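Local coordinates for gamma-D-glutamyl-L-lysine dipeptidyl-peptidase (Bacillus cereus ATCC 10987, PDB 3H41), which probably releases L-Ala-gamma-D-Glu dipeptides from cell-wall peptides by hydrolysing the gamma-D-glutamyl-L-lysine bond, at residues A[17-22]-A[30-35]; A[72-77]-A[97-102]; A[78-83]-A[103-108]. One frame throughout, in Å; residues are numbered along the deposited sequence.

All three contacts lie on the same side of the chain's centre. Contacts 2 and 3 share one SH3-like sheet; their centres are about 6 Å apart and their segments alternate along the chain. Contact 1 lies beside that sheet, with its centre about 10 Å from that of contact 2 and about 11 Å from that of contact 3. It is joined to contact 2 by a probable backbone hydrogen bond, Trp19 N to Trp99 O, 2.6 Å. Gln104 NE2 ties contact 3 to Ser32 O and Thr34 O of contact 1. The side chains of Trp19 and Trp99 each lie about 6 Å from that of substrate-binding Glu61. The side chain of Thr17 is about 9 Å from the bound alanine.

Contact 1. Residues A[17-22]-A[30-35]; sequences TLWTAP and VPSATN
Thr17 and Trp19 face Ser32 across two water bridges. Direct touches are few and loose. Thr17 OG1 lies 4.3 Å from Ser32 CB. The hydroxyl of Ser32 sits at the edge of the Trp19 indole, near the ring plane, with Ser32 OG 4.2 Å from Trp19 CZ2.

The polar links run through water. The hydroxyl Thr17 OG1 donates to water 1 over 2.7 Å. Water 1 then donates to the backbone oxygen Ser32 O over 2.8 Å. The second bridge starts at the indole N-H. Trp19 NE1 donates to water 2 over 2.9 Å, and water 2 donates to Ser32 OG over 2.7 Å. Ser32 is therefore reached at both its carbonyl and its hydroxyl. Thr17 OG1 is anti to its own carbonyl carbon (chi1 -61°), a setting that turns the hydroxyl to water 1. All three residues are buried, so the two waters satisfy polar atoms in the interior.

The hydroxyls of Thr17 and Ser32 also have protein partners. Thr17 OG1 is hydrogen-bonded to Gln63 NE2, and Ser32 OG to Asp29 O. Ser32 O is also bonded by Gln104 NE2.

Contact 1 thus joins the end of strand 15-19 to the weakly bonded helix 30-33 through bound water. Strand 15-19 pairs antiparallel with strand 60-65, which includes the substrate-binding residue Glu61. The Trp19 ring meets Trp79 of strand 79-84 edge-to-face.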
# COMPACT_ATOMS: atom_id res chain seq x y z
N THR A 17 6.14 -8.52 1.03
CA THR A 17 6.23 -8.38 -0.41
C THR A 17 5.86 -9.72 -1.02
O THR A 17 6.39 -10.76 -0.60
CB THR A 17 7.67 -8.00 -0.74
OG1 THR A 17 7.95 -6.75 -0.11
CG2 THR A 17 7.87 -7.85 -2.26
N LEU A 18 4.90 -9.68 -1.94
CA LEU A 18 4.42 -10.86 -2.62
C LEU A 18 5.06 -10.99 -4.01
O LEU A 18 5.11 -10.03 -4.79
CB LEU A 18 2.90 -10.81 -2.74
CG LEU A 18 2.16 -11.26 -1.45
CD1 LEU A 18 2.34 -10.26 -0.33
CD2 LEU A 18 0.67 -11.43 -1.82
N TRP A 19 5.51 -12.19 -4.31
CA TRP A 19 6.30 -12.51 -5.52
C TRP A 19 5.43 -13.26 -6.52
O TRP A 19 4.49 -13.94 -6.12
CB TRP A 19 7.55 -13.34 -5.14
CG TRP A 19 8.50 -12.53 -4.31
CD1 TRP A 19 8.31 -12.15 -3.02
CD2 TRP A 19 9.73 -11.89 -4.73
NE1 TRP A 19 9.32 -11.35 -2.60
CE2 TRP A 19 10.23 -11.18 -3.61
CE3 TRP A 19 10.49 -11.89 -5.91
CZ2 TRP A 19 11.43 -10.44 -3.65
CZ3 TRP A 19 11.66 -11.16 -5.95
CH2 TRP A 19 12.14 -10.45 -4.82
N THR A 20 5.76 -13.15 -7.82
CA THR A 20 5.03 -13.85 -8.85
C THR A 20 5.37 -15.34 -8.83
O THR A 20 4.66 -16.12 -9.40
CB THR A 20 5.37 -13.30 -10.25
OG1 THR A 20 6.79 -13.37 -10.44
CG2 THR A 20 4.87 -11.86 -10.37
N ALA A 21 6.46 -15.74 -8.18
CA ALA A 21 6.80 -17.15 -8.04
C ALA A 21 7.50 -17.27 -6.73
O ALA A 21 8.11 -16.30 -6.30
CB ALA A 21 7.72 -17.62 -9.20
N PRO A 22 7.45 -18.45 -6.10
CA PRO A 22 8.21 -18.61 -4.87
C PRO A 22 9.72 -18.79 -5.16
O PRO A 22 10.09 -18.95 -6.34
CB PRO A 22 7.60 -19.88 -4.26
CG PRO A 22 7.17 -20.67 -5.48
CD PRO A 22 6.76 -19.70 -6.50
N VAL A 30 16.88 -10.29 0.60
CA VAL A 30 16.71 -11.00 1.86
C VAL A 30 16.04 -10.16 2.92
O VAL A 30 15.12 -10.64 3.57
CB VAL A 30 18.04 -11.65 2.35
CG1 VAL A 30 17.94 -12.10 3.83
CG2 VAL A 30 18.40 -12.85 1.45
N PRO A 31 16.43 -8.86 3.06
CA PRO A 31 15.77 -8.06 4.10
C PRO A 31 14.26 -7.76 3.88
O PRO A 31 13.56 -7.36 4.81
CB PRO A 31 16.58 -6.76 4.12
CG PRO A 31 17.83 -7.01 3.35
CD PRO A 31 17.63 -8.20 2.49
N SER A 32 13.77 -8.02 2.68
CA SER A 32 12.32 -8.00 2.45
C SER A 32 11.60 -9.28 2.89
O SER A 32 10.35 -9.27 3.02
CB SER A 32 12.01 -7.70 0.96
OG SER A 32 12.21 -8.85 0.16
N ALA A 33 12.35 -10.37 3.08
CA ALA A 33 11.74 -11.71 3.22
C ALA A 33 11.82 -12.28 4.64
O ALA A 33 11.26 -13.34 4.91
CB ALA A 33 12.37 -12.66 2.24
N THR A 34 12.52 -11.58 5.53
CA THR A 34 12.71 -12.01 6.92
C THR A 34 11.54 -11.52 7.79
O THR A 34 10.73 -10.70 7.35
CB THR A 34 14.02 -11.45 7.49
OG1 THR A 34 14.06 -10.00 7.29
CG2 THR A 34 15.22 -12.12 6.81
N ASN A 35 11.48 -12.02 9.02
CA ASN A 35 10.55 -11.54 10.01
C ASN A 35 11.38 -11.27 11.25
O ASN A 35 11.84 -12.21 11.85
CB ASN A 35 9.46 -12.55 10.33
CG ASN A 35 8.42 -11.99 11.28
OD1 ASN A 35 8.67 -11.01 11.93
ND2 ASN A 35 7.26 -12.61 11.35
O HOH W 1 8.62 -7.19 2.46
O HOH W 2 10.35 -10.87 0.10

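Contact 2. Residues A[72-77]-A[97-102]; sequences VVDKKG and PGWMPE
Lys75 and Glu102 form a salt bridge over the surface of the SH3-like domain, and Trp99 packs against Asp74 and Lys76 beside it. Strands 69-76 and 96-101 are not sheet neighbours here. Strand 79-84 runs between them, so the contact is carried chiefly by side chains.

Lys75 NZ donates to Glu102 OE1 over 2.7 Å. It meets the syn lone pair of that oxygen, on the side of OE2. Lys75 reaches the carboxylate with an extended chain, its CG anti to the backbone N. Its CB starts out away from segment 97-102, and the length of the chain brings the amine back. Glu102 is also extended, and the two side chains cross at about a right angle.

The second patch is formed by the six-membered ring of Trp99. Lys76 CG lies 3.5 Å from Trp99 CH2, and the methylene approaches the ring obliquely. Lys76 bends at chi2, and its charged end then leads away from the indole. Asp74 OD2 comes within 3.9 Å of the same carbon, Trp99 CH2. The carboxylate and ring planes stand 46° apart.

Further out, strand 79-84 lies between the two strands. Val73 and Asp74 both face Lys81 in a classic beta bulge. Lys81 also touches the Trp99 side chain, as does Pro22 from a loop.

The Asp74 carboxylate is itself held close to home. Lys75 N donates to Asp74 OD1 over 2.8 Å, with a bent N-H...O angle of 137°. The N-H meets Asp74 OD1 on its anti side, 32° out of the carboxylate plane.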
# COMPACT_ATOMS: atom_id res chain seq x y z
N VAL A 72 -4.69 -18.32 2.61
CA VAL A 72 -3.58 -19.16 2.17
C VAL A 72 -4.15 -20.23 1.24
O VAL A 72 -5.06 -21.00 1.64
CB VAL A 72 -2.77 -19.78 3.34
CG1 VAL A 72 -1.55 -20.54 2.83
CG2 VAL A 72 -2.35 -18.70 4.35
N VAL A 73 -3.66 -20.26 -0.00
CA VAL A 73 -4.17 -21.18 -1.03
C VAL A 73 -3.20 -22.28 -1.54
O VAL A 73 -3.65 -23.25 -2.16
CB VAL A 73 -4.73 -20.40 -2.25
CG1 VAL A 73 -5.93 -19.49 -1.82
CG2 VAL A 73 -3.65 -19.60 -2.95
N ASP A 74 -1.90 -22.14 -1.29
CA ASP A 74 -0.92 -23.14 -1.75
C ASP A 74 0.31 -22.98 -0.91
O ASP A 74 0.47 -21.93 -0.25
CB ASP A 74 -0.58 -22.93 -3.24
CG ASP A 74 -0.06 -24.20 -3.93
OD1 ASP A 74 0.23 -25.22 -3.26
OD2 ASP A 74 0.05 -24.17 -5.17
N LYS A 75 1.16 -24.00 -0.89
CA LYS A 75 2.40 -23.99 -0.13
C LYS A 75 3.45 -24.79 -0.88
O LYS A 75 3.19 -25.92 -1.28
CB LYS A 75 2.23 -24.59 1.28
CG LYS A 75 3.54 -24.77 2.06
CD LYS A 75 3.29 -25.08 3.54
CE LYS A 75 4.56 -25.49 4.27
NZ LYS A 75 4.44 -25.28 5.74
N LYS A 76 4.61 -24.19 -1.12
CA LYS A 76 5.74 -24.87 -1.73
C LYS A 76 6.96 -24.59 -0.87
O LYS A 76 7.47 -23.47 -0.83
CB LYS A 76 6.00 -24.37 -3.14
CG LYS A 76 4.85 -24.45 -4.12
CD LYS A 76 4.71 -25.80 -4.74
CE LYS A 76 3.84 -25.75 -6.00
NZ LYS A 76 2.89 -26.90 -6.00
N GLY A 77 7.42 -25.60 -0.15
CA GLY A 77 8.53 -25.42 0.78
C GLY A 77 8.22 -24.37 1.84
O GLY A 77 7.19 -24.44 2.49
N PRO A 97 -3.35 -12.05 -5.62
CA PRO A 97 -2.53 -13.23 -5.45
C PRO A 97 -1.03 -12.97 -5.48
O PRO A 97 -0.55 -12.06 -6.15
CB PRO A 97 -2.93 -14.07 -6.63
CG PRO A 97 -3.13 -13.07 -7.70
CD PRO A 97 -3.85 -11.93 -7.00
N GLY A 98 -0.30 -13.80 -4.75
CA GLY A 98 1.14 -13.83 -4.86
C GLY A 98 1.79 -14.70 -3.81
O GLY A 98 1.14 -15.17 -2.92
N TRP A 99 3.10 -14.86 -3.92
CA TRP A 99 3.88 -15.76 -3.07
C TRP A 99 4.71 -14.98 -2.06
O TRP A 99 5.32 -13.94 -2.38
CB TRP A 99 4.80 -16.63 -3.94
CG TRP A 99 4.07 -17.58 -4.82
CD1 TRP A 99 3.58 -17.34 -6.07
CD2 TRP A 99 3.79 -18.96 -4.53
NE1 TRP A 99 2.97 -18.49 -6.55
CE2 TRP A 99 3.10 -19.49 -5.63
CE3 TRP A 99 4.05 -19.78 -3.43
CZ2 TRP A 99 2.67 -20.82 -5.68
CZ3 TRP A 99 3.61 -21.11 -3.48
CH2 TRP A 99 2.94 -21.61 -4.59
N MSE A 100 4.71 -15.48 -0.83
CA MSE A 100 5.43 -14.86 0.27
C MSE A 100 5.96 -15.92 1.26
O MSE A 100 5.45 -17.04 1.29
CB MSE A 100 4.51 -13.86 0.98
CG MSE A 100 3.24 -14.47 1.59
SE MSE A 100 2.26 -13.14 2.65
CE MSE A 100 3.54 -12.98 4.02
N PRO A 101 6.99 -15.58 2.05
CA PRO A 101 7.44 -16.56 3.06
C PRO A 101 6.41 -16.82 4.12
O PRO A 101 5.84 -15.87 4.66
CB PRO A 101 8.67 -15.90 3.69
CG PRO A 101 9.16 -14.93 2.63
CD PRO A 101 7.92 -14.43 1.98
N GLU A 102 6.16 -18.09 4.41
CA GLU A 102 5.22 -18.46 5.46
C GLU A 102 5.55 -17.82 6.81
O GLU A 102 4.65 -17.52 7.60
CB GLU A 102 5.13 -19.98 5.61
CG GLU A 102 3.89 -20.36 6.44
CD GLU A 102 3.54 -21.84 6.33
OE1 GLU A 102 4.47 -22.66 6.28
OE2 GLU A 102 2.33 -22.16 6.32

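Contact 3. Residues A[78-83]-A[103-108]; sequences DWVKVL and KQLTYN
Val80 and Leu105 point at each other and meet tip to tip, with Val80 CG2 3.6 Å from Leu105 CD1. Both carbons are methyls, so the touch is purely apolar. Leu105 holds CG anti to its carbonyl carbon (chi1 -70°), and chi2 of 178° sends CD1 straight outward. CD1 is thus the branch that leads toward strand 79-84. On the other side, Val80 presents CG2, the methyl that lies between its backbone N and carbonyl carbon.

Val82 meets the same leucine differently. It stands two residues further along the strand, with its CB on the same face as that of Val80. Its side chain slides past Leu105 in the opposite direction instead of meeting it head on. Val82 CG1 is 4.2 Å from Leu105 CD1, a looser touch. A single leucine methyl therefore bridges two valines.

A water completes the link at the start of both segments. Water 3 donates to Asp78 O over 2.9 Å and accepts from Lys103 N over 3.1 Å. It joins the turn before strand 79-84 to the 3-10 segment that includes residues 103-104.

Around this cluster, Leu105 also packs on Met100 of strand 96-101, on Val70 and Val72 of strand 69-76, and on Ala9 and Ile11 of strand 8-11. It sits at the meeting point of four other strands.

Strands 96-101 and 105-106 are the two outermost strands of the antiparallel sheet, yet their side chains meet through Met100 and Leu105. A sheet that curls round a shared apolar centre in this way is characteristic of the small SH3-like beta barrel, and the buried Val80 and Val82, with Leu105 packed against them, belong to its apolar interior.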
# COMPACT_ATOMS: atom_id res chain seq x y z
N ASP A 78 9.11 -23.40 1.99
CA ASP A 78 8.95 -22.30 2.95
C ASP A 78 8.02 -21.17 2.46
O ASP A 78 7.77 -20.21 3.18
CB ASP A 78 10.32 -21.68 3.28
CG ASP A 78 11.25 -22.65 3.99
OD1 ASP A 78 10.79 -23.46 4.83
OD2 ASP A 78 12.47 -22.60 3.74
N TRP A 79 7.52 -21.28 1.23
CA TRP A 79 6.69 -20.25 0.62
C TRP A 79 5.22 -20.64 0.55
O TRP A 79 4.89 -21.80 0.31
CB TRP A 79 7.19 -19.94 -0.78
CG TRP A 79 8.52 -19.27 -0.78
CD1 TRP A 79 9.73 -19.86 -0.55
CD2 TRP A 79 8.80 -17.86 -0.96
NE1 TRP A 79 10.74 -18.92 -0.64
CE2 TRP A 79 10.19 -17.69 -0.86
CE3 TRP A 79 8.00 -16.74 -1.22
CZ2 TRP A 79 10.80 -16.44 -1.01
CZ3 TRP A 79 8.60 -15.53 -1.37
CH2 TRP A 79 10.00 -15.38 -1.26
N VAL A 80 4.34 -19.66 0.74
CA VAL A 80 2.90 -19.83 0.54
C VAL A 80 2.41 -18.90 -0.54
O VAL A 80 2.95 -17.80 -0.72
CB VAL A 80 2.07 -19.61 1.83
CG1 VAL A 80 2.18 -20.85 2.72
CG2 VAL A 80 2.50 -18.32 2.61
N LYS A 81 1.34 -19.32 -1.22
CA LYS A 81 0.62 -18.48 -2.12
C LYS A 81 -0.60 -18.03 -1.34
O LYS A 81 -1.21 -18.86 -0.63
CB LYS A 81 0.24 -19.22 -3.39
CG LYS A 81 -0.31 -18.28 -4.47
CD LYS A 81 -0.75 -19.01 -5.72
CE LYS A 81 -1.34 -18.00 -6.68
NZ LYS A 81 -1.86 -18.66 -7.89
N VAL A 82 -0.89 -16.73 -1.40
CA VAL A 82 -1.95 -16.08 -0.61
C VAL A 82 -2.77 -15.17 -1.50
O VAL A 82 -2.33 -14.77 -2.58
CB VAL A 82 -1.39 -15.32 0.64
CG1 VAL A 82 -0.48 -16.21 1.45
CG2 VAL A 82 -0.62 -14.04 0.27
N LEU A 83 -4.01 -14.93 -1.09
CA LEU A 83 -4.85 -13.90 -1.67
C LEU A 83 -5.03 -12.79 -0.63
O LEU A 83 -5.58 -13.02 0.46
CB LEU A 83 -6.22 -14.46 -2.10
CG LEU A 83 -6.15 -15.73 -2.95
CD1 LEU A 83 -7.59 -16.24 -3.27
CD2 LEU A 83 -5.34 -15.47 -4.23
N LYS A 103 6.83 -17.63 7.08
CA LYS A 103 7.26 -17.06 8.33
C LYS A 103 6.87 -15.61 8.54
O LYS A 103 7.04 -15.10 9.65
CB LYS A 103 8.78 -17.19 8.51
CG LYS A 103 9.64 -16.43 7.50
CD LYS A 103 11.10 -16.82 7.67
CE LYS A 103 12.02 -16.01 6.78
NZ LYS A 103 13.46 -16.46 6.93
N GLN A 104 6.33 -14.97 7.49
CA GLN A 104 5.81 -13.62 7.59
C GLN A 104 4.31 -13.55 7.89
O GLN A 104 3.74 -12.46 7.87
CB GLN A 104 6.13 -12.85 6.30
CG GLN A 104 7.62 -12.51 6.18
CD GLN A 104 7.87 -11.62 4.98
OE1 GLN A 104 7.15 -11.70 3.99
NE2 GLN A 104 8.90 -10.77 5.07
N LEU A 105 3.70 -14.71 8.16
CA LEU A 105 2.26 -14.82 8.45
C LEU A 105 2.12 -15.26 9.91
O LEU A 105 3.02 -15.88 10.48
CB LEU A 105 1.59 -15.87 7.56
CG LEU A 105 1.44 -15.54 6.09
CD1 LEU A 105 0.79 -16.73 5.38
CD2 LEU A 105 0.65 -14.24 5.87
N THR A 106 0.98 -14.92 10.51
CA THR A 106 0.68 -15.44 11.82
C THR A 106 -0.83 -15.68 11.92
O THR A 106 -1.62 -15.37 10.99
CB THR A 106 1.17 -14.48 12.93
OG1 THR A 106 1.05 -15.13 14.20
CG2 THR A 106 0.40 -13.18 12.93
N TYR A 107 -1.24 -16.27 13.04
CA TYR A 107 -2.68 -16.36 13.36
C TYR A 107 -2.81 -16.29 14.87
O TYR A 107 -2.15 -17.03 15.57
CB TYR A 107 -3.30 -17.67 12.86
CG TYR A 107 -4.81 -17.71 13.10
CD1 TYR A 107 -5.33 -18.13 14.33
CD2 TYR A 107 -5.70 -17.25 12.15
CE1 TYR A 107 -6.71 -18.14 14.57
CE2 TYR A 107 -7.07 -17.24 12.37
CZ TYR A 107 -7.56 -17.68 13.59
OH TYR A 107 -8.92 -17.67 13.82
N ASN A 108 -3.63 -15.37 15.35
CA ASN A 108 -3.95 -15.29 16.77
C ASN A 108 -5.47 -15.13 16.88
O ASN A 108 -6.05 -14.25 16.25
CB ASN A 108 -3.20 -14.13 17.40
CG ASN A 108 -3.51 -13.95 18.86
OD1 ASN A 108 -4.40 -13.18 19.20
ND2 ASN A 108 -2.75 -14.59 19.74
O HOH W 3 9.10 -19.12 5.55